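Processed glycerol phosphate lipoteichoic acid synthase 2 (Bacillus subtilis, PDB 2W8D) belongs to the sulfatase family of the alkaline phosphatase clan and carries a magnesium ion in its C-terminal domain. Local coordinates at residues A[287-292]-A[305-310]. Sequence-based numbering, arbitrary orientation.
Sequences LQRVPL and HKYAGD
Arg289 and Tyr307 illustrate how two segments whose backbones stay well apart can still meet through the ends of long side chains. Arg289 NH2 comes to 3.0 Å from Tyr307 OH, and the hydroxyl lies in the guanidinium plane, at its edge. The geometry is not that of a stack: Arg289 NH2 approaches the ring obliquely, 3.6 Å from Tyr307 CZ, and the two planes stand 78° apart. Reach comes partly from the arginine chain, extended from CG to NE (chi2 171°, chi3 -176°); together the two side chains close the 9.7 Å between Arg289 CA and Tyr307 CA.

What steadies the guanidinium is a second shell. Asn74 OD1 accepts from NE and Gln286 OE1 from NH1, two bonds that limit its rotation. Tyr307 is steadied through its backbone, its N bonded to Glu342 and its O to His340.

Asn74 belongs to strand 70-76, which pairs antiparallel with strand 292-296 and parallel with strand 308-309. The contact thus spans strand 70-76, bringing the residues that lead into strands 292-296 and 308-309 together across it, near one edge of the mixed sheet in the sulfatase-type fold of the alkaline phosphatase clan.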
loop_
_atom_site.group_PDB
_atom_site.type_symbol
_atom_site.label_atom_id
_atom_site.label_comp_id
_atom_site.label_asym_id
_atom_site.label_seq_id
_atom_site.Cartn_x
_atom_site.Cartn_y
_atom_site.Cartn_z
ATOM N N LEU A 287 -1.372 10.345 -12.598
ATOM C CA LEU A 287 -1.465 8.893 -12.813
ATOM C C LEU A 287 -0.798 8.047 -11.704
ATOM O O LEU A 287 -0.761 6.824 -11.800
ATOM C CB LEU A 287 -0.892 8.509 -14.189
ATOM C CG LEU A 287 -1.856 8.893 -15.329
ATOM C CD1 LEU A 287 -1.119 9.043 -16.667
ATOM C CD2 LEU A 287 -3.049 7.905 -15.400
ATOM N N GLN A 288 -0.223 8.709 -10.700
ATOM C CA GLN A 288 0.381 8.016 -9.570
ATOM C C GLN A 288 -0.667 7.718 -8.498
ATOM O O GLN A 288 -0.328 7.158 -7.471
ATOM C CB GLN A 288 1.561 8.812 -8.989
ATOM C CG GLN A 288 2.682 9.154 -10.031
ATOM C CD GLN A 288 3.121 7.966 -10.880
ATOM O OE1 GLN A 288 3.646 6.976 -10.348
ATOM N NE2 GLN A 288 2.900 8.042 -12.197
ATOM N N ARG A 289 -1.939 8.104 -8.730
ATOM C CA ARG A 289 -3.012 7.606 -7.885
ATOM C C ARG A 289 -3.044 6.061 -7.988
ATOM O O ARG A 289 -3.042 5.504 -9.097
ATOM C CB ARG A 289 -4.366 8.209 -8.293
ATOM C CG ARG A 289 -4.644 9.616 -7.738
ATOM C CD ARG A 289 -5.895 10.218 -8.366
ATOM N NE ARG A 289 -6.108 11.599 -7.911
ATOM C CZ ARG A 289 -5.513 12.683 -8.431
ATOM N NH1 ARG A 289 -4.658 12.574 -9.436
ATOM N NH2 ARG A 289 -5.775 13.887 -7.946
ATOM N N VAL A 290 -3.017 5.400 -6.835
ATOM C CA VAL A 290 -3.334 3.972 -6.715
ATOM C C VAL A 290 -4.565 3.766 -5.808
ATOM O O VAL A 290 -4.786 4.525 -4.854
ATOM C CB VAL A 290 -2.138 3.115 -6.212
ATOM C CG1 VAL A 290 -0.907 3.289 -7.156
ATOM C CG2 VAL A 290 -1.760 3.501 -4.810
ATOM N N PRO A 291 -5.379 2.746 -6.117
ATOM C CA PRO A 291 -6.589 2.580 -5.317
ATOM C C PRO A 291 -6.266 2.081 -3.915
ATOM O O PRO A 291 -5.245 1.418 -3.722
ATOM C CB PRO A 291 -7.420 1.551 -6.091
ATOM C CG PRO A 291 -6.445 0.823 -6.981
ATOM C CD PRO A 291 -5.200 1.710 -7.145
ATOM N N LEU A 292 -7.097 2.482 -2.950
ATOM C CA LEU A 292 -7.022 2.016 -1.592
ATOM C C LEU A 292 -8.447 1.699 -1.203
ATOM O O LEU A 292 -9.315 2.546 -1.359
ATOM C CB LEU A 292 -6.447 3.078 -0.658
ATOM C CG LEU A 292 -6.590 2.682 0.827
ATOM C CD1 LEU A 292 -5.763 1.420 1.254
ATOM C CD2 LEU A 292 -6.237 3.852 1.749
ATOM N N HIS A 305 -12.435 11.626 -0.319
ATOM C CA HIS A 305 -11.682 12.350 -1.372
ATOM C C HIS A 305 -10.444 13.083 -0.869
ATOM O O HIS A 305 -9.756 13.772 -1.633
ATOM C CB HIS A 305 -12.591 13.321 -2.147
ATOM C CG HIS A 305 -13.863 12.692 -2.593
ATOM N ND1 HIS A 305 -13.889 11.580 -3.408
ATOM C CD2 HIS A 305 -15.153 12.972 -2.294
ATOM C CE1 HIS A 305 -15.145 11.206 -3.597
ATOM N NE2 HIS A 305 -15.929 12.040 -2.939
ATOM N N LYS A 306 -10.182 12.955 0.417
ATOM C CA LYS A 306 -8.979 13.519 0.989
ATOM C C LYS A 306 -7.720 12.959 0.307
ATOM O O LYS A 306 -7.599 11.765 0.097
ATOM C CB LYS A 306 -8.916 13.200 2.479
ATOM C CG LYS A 306 -9.987 13.897 3.303
ATOM C CD LYS A 306 -9.658 13.706 4.754
ATOM C CE LYS A 306 -10.798 14.117 5.676
ATOM N NZ LYS A 306 -10.442 13.614 7.044
ATOM N N TYR A 307 -6.801 13.848 -0.040
ATOM C CA TYR A 307 -5.458 13.478 -0.521
ATOM C C TYR A 307 -4.741 12.723 0.595
ATOM O O TYR A 307 -4.885 13.085 1.757
ATOM C CB TYR A 307 -4.717 14.742 -0.983
ATOM C CG TYR A 307 -5.189 15.180 -2.352
ATOM C CD1 TYR A 307 -6.516 15.546 -2.589
ATOM C CD2 TYR A 307 -4.317 15.165 -3.425
ATOM C CE1 TYR A 307 -6.955 15.915 -3.895
ATOM C CE2 TYR A 307 -4.722 15.531 -4.705
ATOM C CZ TYR A 307 -6.015 15.890 -4.936
ATOM O OH TYR A 307 -6.317 16.219 -6.219
ATOM N N ALA A 308 -4.034 11.647 0.232
ATOM C CA ALA A 308 -3.371 10.760 1.181
ATOM C C ALA A 308 -2.289 9.953 0.485
ATOM O O ALA A 308 -2.381 9.727 -0.701
ATOM C CB ALA A 308 -4.407 9.797 1.830
ATOM N N GLY A 309 -1.292 9.468 1.223
ATOM C CA GLY A 309 -0.260 8.591 0.653
ATOM C C GLY A 309 -0.065 7.296 1.434
ATOM O O GLY A 309 -0.672 7.111 2.479
ATOM N N ASP A 310 0.758 6.389 0.915
ATOM C CA ASP A 310 1.076 5.129 1.586
ATOM C C ASP A 310 1.312 5.211 3.096
ATOM O O ASP A 310 0.864 4.317 3.787
ATOM C CB ASP A 310 2.346 4.503 0.992
ATOM C CG ASP A 310 2.116 3.888 -0.338
ATOM O OD1 ASP A 310 0.970 3.397 -0.602
ATOM O OD2 ASP A 310 3.082 3.928 -1.133
#